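Local coordinates for odorant-binding protein 1d (Locusta migratoria, PDB 4PT1), which probably binds small odorant molecules in a pocket within its helical fold, as a secreted member of the PBP/GOBP family, at residues Y50-C53 / I54-F58; Q40-D44 / D45-C49. One frame throughout, in Å; residues are numbered along the deposited sequence.

Interaction 1: Y50-C53 / I54-F58; sequences YLKC and IMVEF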
ATOM      1  N   TYR A  50       2.930  -9.037   2.180  1.00 13.11           N
ATOM      2  CA  TYR A  50       2.506  -8.012   3.127  1.00 11.68           C
ATOM      3  C   TYR A  50       1.684  -6.903   2.431  1.00 11.52           C
ATOM      4  O   TYR A  50       0.616  -6.525   2.921  1.00 10.47           O
ATOM      5  CB  TYR A  50       3.714  -7.432   3.836  1.00 12.54           C
ATOM      6  CG  TYR A  50       3.393  -6.294   4.762  1.00 12.22           C
ATOM      7  CD1 TYR A  50       2.960  -6.536   6.073  1.00 13.60           C
ATOM      8  CD2 TYR A  50       3.547  -4.979   4.354  1.00 11.76           C
ATOM      9  CE1 TYR A  50       2.692  -5.492   6.925  1.00 16.01           C
ATOM     10  CE2 TYR A  50       3.260  -3.917   5.201  1.00 13.05           C
ATOM     11  CZ  TYR A  50       2.832  -4.185   6.479  1.00 14.67           C
ATOM     12  OH  TYR A  50       2.579  -3.147   7.297  1.00 14.64           O
ATOM     13  N   LEU A  51       2.165  -6.377   1.298  1.00 11.87           N
ATOM     14  CA  LEU A  51       1.382  -5.449   0.464  1.00 13.29           C
ATOM     15  C   LEU A  51       0.031  -6.049   0.079  1.00 11.77           C
ATOM     16  O   LEU A  51      -1.026  -5.399   0.213  1.00 11.18           O
ATOM     17  CB  LEU A  51       2.145  -5.050  -0.811  1.00 16.12           C
ATOM     18  CG  LEU A  51       3.437  -4.238  -0.589  1.00 17.34           C
ATOM     19  CD1 LEU A  51       4.114  -3.972  -1.927  1.00 23.79           C
ATOM     20  CD2 LEU A  51       3.196  -2.933   0.177  1.00 19.98           C
ATOM     21  N   LYS A  52       0.066  -7.297  -0.386  1.00 12.06           N
ATOM     22  CA  LYS A  52      -1.160  -8.015  -0.737  1.00 11.56           C
ATOM     23  C   LYS A  52      -2.105  -8.086   0.458  1.00 11.34           C
ATOM     24  O   LYS A  52      -3.306  -7.841   0.328  1.00 11.00           O
ATOM     25  CB  LYS A  52      -0.813  -9.411  -1.298  1.00 14.07           C
ATOM     26  CG  LYS A  52      -1.992 -10.308  -1.620  1.00 14.60           C
ATOM     27  CD  LYS A  52      -2.335 -11.246  -0.494  1.00 17.12           C
ATOM     28  CE  LYS A  52      -3.277 -12.330  -0.992  1.00 17.18           C
ATOM     29  NZ  LYS A  52      -3.648 -13.220   0.116  1.00 18.69           N
ATOM     30  N   CYS A  53      -1.570  -8.393   1.629  1.00 11.16           N
ATOM     31  CA  CYS A  53      -2.395  -8.554   2.817  1.00 10.89           C
ATOM     32  C   CYS A  53      -3.102  -7.254   3.185  1.00 11.16           C
ATOM     33  O   CYS A  53      -4.272  -7.279   3.537  1.00 12.44           O
ATOM     34  CB  CYS A  53      -1.536  -9.058   3.982  1.00 11.32           C
ATOM     35  SG  CYS A  53      -2.440  -9.270   5.515  1.00 14.36           S
ATOM     36  N   ILE A  54      -2.391  -6.130   3.123  1.00 11.25           N
ATOM     37  CA  ILE A  54      -2.982  -4.808   3.346  1.00 12.92           C
ATOM     38  C   ILE A  54      -4.131  -4.581   2.357  1.00 12.98           C
ATOM     39  O   ILE A  54      -5.214  -4.155   2.732  1.00 12.05           O
ATOM     40  CB  ILE A  54      -1.940  -3.674   3.229  1.00 16.09           C
ATOM     41  CG1 ILE A  54      -1.044  -3.643   4.466  1.00 18.03           C
ATOM     42  CG2 ILE A  54      -2.616  -2.292   3.116  1.00 17.87           C
ATOM     43  CD1 ILE A  54       0.109  -2.690   4.287  1.00 21.02           C
ATOM     44  N   MET A  55      -3.905  -4.884   1.084  1.00 10.64           N
ATOM     45  CA  MET A  55      -4.952  -4.632   0.103  1.00  9.68           C
ATOM     46  C   MET A  55      -6.185  -5.488   0.384  1.00  9.60           C
ATOM     47  O   MET A  55      -7.313  -5.023   0.214  1.00 13.84           O
ATOM     48  CB  MET A  55      -4.437  -4.852  -1.317  1.00  9.98           C
ATOM     49  CG  MET A  55      -3.361  -3.860  -1.723  1.00 11.62           C
ATOM     50  SD  MET A  55      -2.847  -4.107  -3.422  1.00 13.84           S
ATOM     51  CE  MET A  55      -4.219  -3.318  -4.278  1.00 12.21           C
ATOM     52  N   VAL A  56      -5.974  -6.732   0.805  1.00 10.36           N
ATOM     53  CA  VAL A  56      -7.096  -7.649   1.115  1.00 11.59           C
ATOM     54  C   VAL A  56      -7.871  -7.124   2.306  1.00 12.89           C
ATOM     55  O   VAL A  56      -9.088  -7.108   2.296  1.00 13.89           O
ATOM     56  CB  VAL A  56      -6.622  -9.094   1.388  1.00 11.88           C
ATOM     57  CG1 VAL A  56      -7.793  -9.938   1.874  1.00 13.43           C
ATOM     58  CG2 VAL A  56      -6.026  -9.701   0.128  1.00 13.91           C
ATOM     59  N   GLU A  57      -7.159  -6.649   3.321  1.00 12.43           N
ATOM     60  CA  GLU A  57      -7.815  -6.128   4.520  1.00 13.93           C
ATOM     61  C   GLU A  57      -8.605  -4.828   4.220  1.00 16.92           C
ATOM     62  O   GLU A  57      -9.617  -4.541   4.876  1.00 19.80           O
ATOM     63  CB  GLU A  57      -6.781  -5.911   5.619  1.00 15.47           C
ATOM     64  CG  GLU A  57      -6.183  -7.202   6.154  1.00 17.59           C
ATOM     65  CD  GLU A  57      -7.180  -8.057   6.904  1.00 20.29           C
ATOM     66  OE1 GLU A  57      -7.805  -7.557   7.865  1.00 21.24           O
ATOM     67  OE2 GLU A  57      -7.317  -9.244   6.546  1.00 22.96           O
ATOM     68  N   PHE A  58      -8.178  -4.073   3.212  1.00 17.36           N
ATOM     69  CA  PHE A  58      -8.929  -2.869   2.790  1.00 17.69           C
ATOM     70  C   PHE A  58      -9.726  -3.054   1.491  1.00 17.54           C
ATOM     71  O   PHE A  58     -10.007  -2.088   0.780  1.00 18.53           O
ATOM     72  CB  PHE A  58      -7.993  -1.660   2.697  1.00 17.33           C
ATOM     73  CG  PHE A  58      -7.400  -1.264   4.018  1.00 22.78           C
ATOM     74  CD1 PHE A  58      -8.217  -0.784   5.037  1.00 24.96           C
ATOM     75  CD2 PHE A  58      -6.035  -1.375   4.248  1.00 24.74           C
ATOM     76  CE1 PHE A  58      -7.678  -0.430   6.271  1.00 26.35           C
ATOM     77  CE2 PHE A  58      -5.488  -1.014   5.474  1.00 27.06           C
ATOM     78  CZ  PHE A  58      -6.316  -0.534   6.483  1.00 25.55           C
TER
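Y50 O, L51 O, K52 O and C53 O accept in turn from the backbone N-H of I54, M55, V56 and E57, four successive i to i+4 bonds of alpha-helix with N-H...O angles of 156 to 167°. Among side chains, Y50 and I54 make the closest apolar approach, one turn apart: I54 CD1 lies 3.5 Å from Y50 CE2. The methyl comes at a slant, neither squarely over the ring nor in its plane, and it also lies 3.9 Å from Y50 OH. The first torsion of I54 (chi1 -75°) sets CG1 beside its own backbone N, and the extended second one carries CD1 out to the tyrosine. Beyond the methyl, the hydroxyl is hydrogen-bonded to D19 of helix 15-26, and F125 of helix 115-129 touches both Y50 and I54. On another side of the helix K52 and V56 run alongside each other, pointing the same way, with K52 CE 4.0 Å from V56 CG2. The bend of the lysine at its second torsion lays its methylenes along the valine, while NZ forms a salt bridge with D63. C53 has SG in a disulfide to C22, which ties this turn to helix 15-26; SG is 4.3 Å from E57 CG, a loose approach. F58 leaves helical phi/psi, yet its N still bonds to I54 O at 3.0 Å. L51 and I54 belong to the pocket that holds 2-(2-methoxyethoxy)ethanol, together with H107 and F125; this small molecule may mark the odorant cavity. The chemistry thus differs around the helix: an apolar tyrosine-isoleucine pair lies beside the pocket, its hydroxyl bonded to helix 15-26, whereas the lysine presents carbon to valine and its charge to an aspartate.

Interaction 2: Q40-D44 / D45-C49; sequences QTVDD and DDFKC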
ATOM      1  N   GLN A  40      14.209   2.454   0.191  1.00 34.35           N
ATOM      2  CA  GLN A  40      15.097   1.318  -0.066  1.00 32.68           C
ATOM      3  C   GLN A  40      14.323   0.227  -0.783  1.00 32.22           C
ATOM      4  O   GLN A  40      13.159  -0.024  -0.465  1.00 31.18           O
ATOM      5  CB  GLN A  40      15.648   0.769   1.252  1.00 30.46           C
ATOM      6  N   THR A  41      14.936  -0.430  -1.757  1.00 33.84           N
ATOM      7  CA  THR A  41      14.207  -1.505  -2.428  1.00 37.46           C
ATOM      8  C   THR A  41      14.046  -2.716  -1.497  1.00 38.01           C
ATOM      9  O   THR A  41      15.022  -3.297  -1.027  1.00 35.88           O
ATOM     10  CB  THR A  41      14.845  -1.914  -3.755  1.00 37.24           C
ATOM     11  OG1 THR A  41      14.723  -0.823  -4.673  1.00 29.24           O
ATOM     12  CG2 THR A  41      14.148  -3.138  -4.317  1.00 39.47           C
ATOM     13  N   VAL A  42      12.790  -3.039  -1.203  1.00 33.42           N
ATOM     14  CA  VAL A  42      12.434  -4.227  -0.460  1.00 29.92           C
ATOM     15  C   VAL A  42      11.568  -5.068  -1.392  1.00 33.40           C
ATOM     16  O   VAL A  42      10.446  -4.689  -1.688  1.00 34.41           O
ATOM     17  CB  VAL A  42      11.661  -3.874   0.829  1.00 30.04           C
ATOM     18  CG1 VAL A  42      11.526  -5.111   1.703  1.00 30.47           C
ATOM     19  CG2 VAL A  42      12.361  -2.757   1.599  1.00 32.15           C
ATOM     20  N   ASP A  43      12.104  -6.188  -1.882  1.00 32.86           N
ATOM     21  CA  ASP A  43      11.394  -7.062  -2.828  1.00 31.88           C
ATOM     22  C   ASP A  43      11.298  -8.539  -2.379  1.00 28.42           C
ATOM     23  O   ASP A  43      11.007  -9.420  -3.174  1.00 28.58           O
ATOM     24  CB  ASP A  43      12.088  -7.011  -4.173  1.00 28.46           C
ATOM     25  CG  ASP A  43      13.323  -7.889  -4.212  1.00 32.91           C
ATOM     26  OD1 ASP A  43      14.276  -7.639  -3.434  1.00 38.31           O
ATOM     27  OD2 ASP A  43      13.321  -8.850  -4.999  1.00 27.07           O
ATOM     28  N   ASP A  44      11.572  -8.801  -1.111  1.00 31.01           N
ATOM     29  CA  ASP A  44      11.419 -10.133  -0.545  1.00 25.69           C
ATOM     30  C   ASP A  44       9.995 -10.638  -0.791  1.00 25.61           C
ATOM     31  O   ASP A  44       9.036  -9.850  -0.761  1.00 24.31           O
ATOM     32  CB  ASP A  44      11.751 -10.059   0.941  1.00 32.58           C
ATOM     33  CG  ASP A  44      11.165 -11.195   1.745  1.00 37.20           C
ATOM     34  OD1 ASP A  44      11.503 -12.369   1.489  1.00 51.35           O
ATOM     35  OD2 ASP A  44      10.373 -10.898   2.664  1.00 44.81           O
ATOM     36  N   ASP A  45       9.872 -11.938  -1.079  1.00 24.21           N
ATOM     37  CA  ASP A  45       8.582 -12.563  -1.316  1.00 22.03           C
ATOM     38  C   ASP A  45       7.602 -12.241  -0.197  1.00 17.31           C
ATOM     39  O   ASP A  45       6.442 -12.022  -0.475  1.00 17.12           O
ATOM     40  CB  ASP A  45       8.707 -14.086  -1.437  1.00 24.89           C
ATOM     41  CG  ASP A  45       9.292 -14.533  -2.770  1.00 32.96           C
ATOM     42  OD1 ASP A  45       9.615 -13.665  -3.605  1.00 38.93           O
ATOM     43  OD2 ASP A  45       9.433 -15.756  -2.982  1.00 32.33           O
ATOM     44  N   ASP A  46       8.059 -12.234   1.052  1.00 16.98           N
ATOM     45  CA  ASP A  46       7.183 -11.910   2.192  1.00 17.70           C
ATOM     46  C   ASP A  46       6.721 -10.460   2.218  1.00 17.16           C
ATOM     47  O   ASP A  46       5.590 -10.189   2.590  1.00 14.94           O
ATOM     48  CB  ASP A  46       7.850 -12.218   3.533  1.00 18.61           C
ATOM     49  CG  ASP A  46       8.138 -13.698   3.722  1.00 22.74           C
ATOM     50  OD1 ASP A  46       7.309 -14.507   3.283  1.00 23.57           O
ATOM     51  OD2 ASP A  46       9.176 -14.036   4.329  1.00 22.28           O
ATOM     52  N   PHE A  47       7.591  -9.531   1.844  1.00 17.29           N
ATOM     53  CA  PHE A  47       7.157  -8.139   1.738  1.00 18.53           C
ATOM     54  C   PHE A  47       6.044  -7.963   0.680  1.00 16.41           C
ATOM     55  O   PHE A  47       5.052  -7.272   0.917  1.00 15.14           O
ATOM     56  CB  PHE A  47       8.331  -7.202   1.476  1.00 21.08           C
ATOM     57  CG  PHE A  47       7.903  -5.782   1.282  1.00 21.72           C
ATOM     58  CD1 PHE A  47       7.445  -5.053   2.351  1.00 23.50           C
ATOM     59  CD2 PHE A  47       7.902  -5.212   0.023  1.00 26.74           C
ATOM     60  CE1 PHE A  47       7.018  -3.745   2.176  1.00 24.99           C
ATOM     61  CE2 PHE A  47       7.471  -3.910  -0.165  1.00 25.13           C
ATOM     62  CZ  PHE A  47       7.025  -3.182   0.921  1.00 25.47           C
ATOM     63  N   LYS A  48       6.174  -8.597  -0.477  1.00 15.55           N
ATOM     64  CA  LYS A  48       5.101  -8.561  -1.478  1.00 16.96           C
ATOM     65  C   LYS A  48       3.754  -9.058  -0.917  1.00 16.82           C
ATOM     66  O   LYS A  48       2.685  -8.472  -1.165  1.00 15.51           O
ATOM     67  CB  LYS A  48       5.491  -9.379  -2.703  1.00 18.80           C
ATOM     68  CG  LYS A  48       6.811  -8.906  -3.305  1.00 18.80           C
ATOM     69  CD  LYS A  48       7.045  -9.501  -4.675  1.00 21.68           C
ATOM     70  CE  LYS A  48       8.408  -9.089  -5.209  1.00 22.90           C
ATOM     71  NZ  LYS A  48       8.822  -9.927  -6.362  1.00 26.15           N
ATOM     72  N   CYS A  49       3.805 -10.137  -0.150  1.00 15.61           N
ATOM     73  CA  CYS A  49       2.586 -10.692   0.415  1.00 12.39           C
ATOM     74  C   CYS A  49       2.052  -9.806   1.538  1.00 12.93           C
ATOM     75  O   CYS A  49       0.865  -9.784   1.772  1.00 13.23           O
ATOM     76  CB  CYS A  49       2.816 -12.134   0.875  1.00 12.95           C
ATOM     77  SG  CYS A  49       2.994 -13.297  -0.512  1.00 16.55           S
TER
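With chi1 at 159°, the carboxylate of D44 lies roughly opposite its own backbone N and reaches over the first turn of helix 45-57, while F47, its CG likewise anti to its N, sends its ring back to V42. D44 is the N-cap: OD2 accepts from F47 N at 3.2 Å, with a bent N-H...O angle of 139°, and the donor stands 53° out of the carboxylate plane. The main chain adds a straighter bond, K48 N to D44 O at 3.1 Å, so both the side chain and the carbonyl of this residue hold the opening turn. D44 OD2 also sits 3.0 Å from D46 CB, and its distance of 3.7 Å to D46 OD2 brings two like charges together, their carboxylate planes nearly perpendicular. On the apolar side V42 CG1 lies over one face of the F47 ring in a CH-pi contact, 4.2 Å from the centroid, and V42 O comes to 3.1 Å from F47 CD2. The two side chains cross at about a right angle; Y36 of helix 30-37 meets the same phenylalanine at an inclined angle, and Y104 of helix 99-113 touches it as well. K48 stretches back so that CE comes 3.3 Å from D43 O, and its NZ forms a salt bridge with E101. Replacing D44 by an alanine would remove the OD2 cap and would probably leave F47 N poorly satisfied and the first turn less firmly held. Since D44, D45 and D46 place three carboxylates at the N-terminal end of the helix, their negative charge is likely to be favoured by the helix dipole, which may offset the crowding of D44 against D46, while V42 packs the loop against F47.

Interactions 2 and 1 follow in series along the chain: residues 40-49 bring the loop after helix 30-37 into the start of helix 45-57, and residues 50-58 carry that helix to its end. Their centres are about 13 Å apart, and the segments adjoin in sequence without other touch. The centre of interaction 2 lies about 12 Å from the centre of the chain and that of interaction 1 about 7 Å, so the helix runs inward from a capped outer end. Disulfides C49-C100 and C22-C53 tie it to helices 99-113 and 15-26. This cross-linked helical arrangement fits the insect odorant-binding fold, in which the helix contributes to the pocket wall.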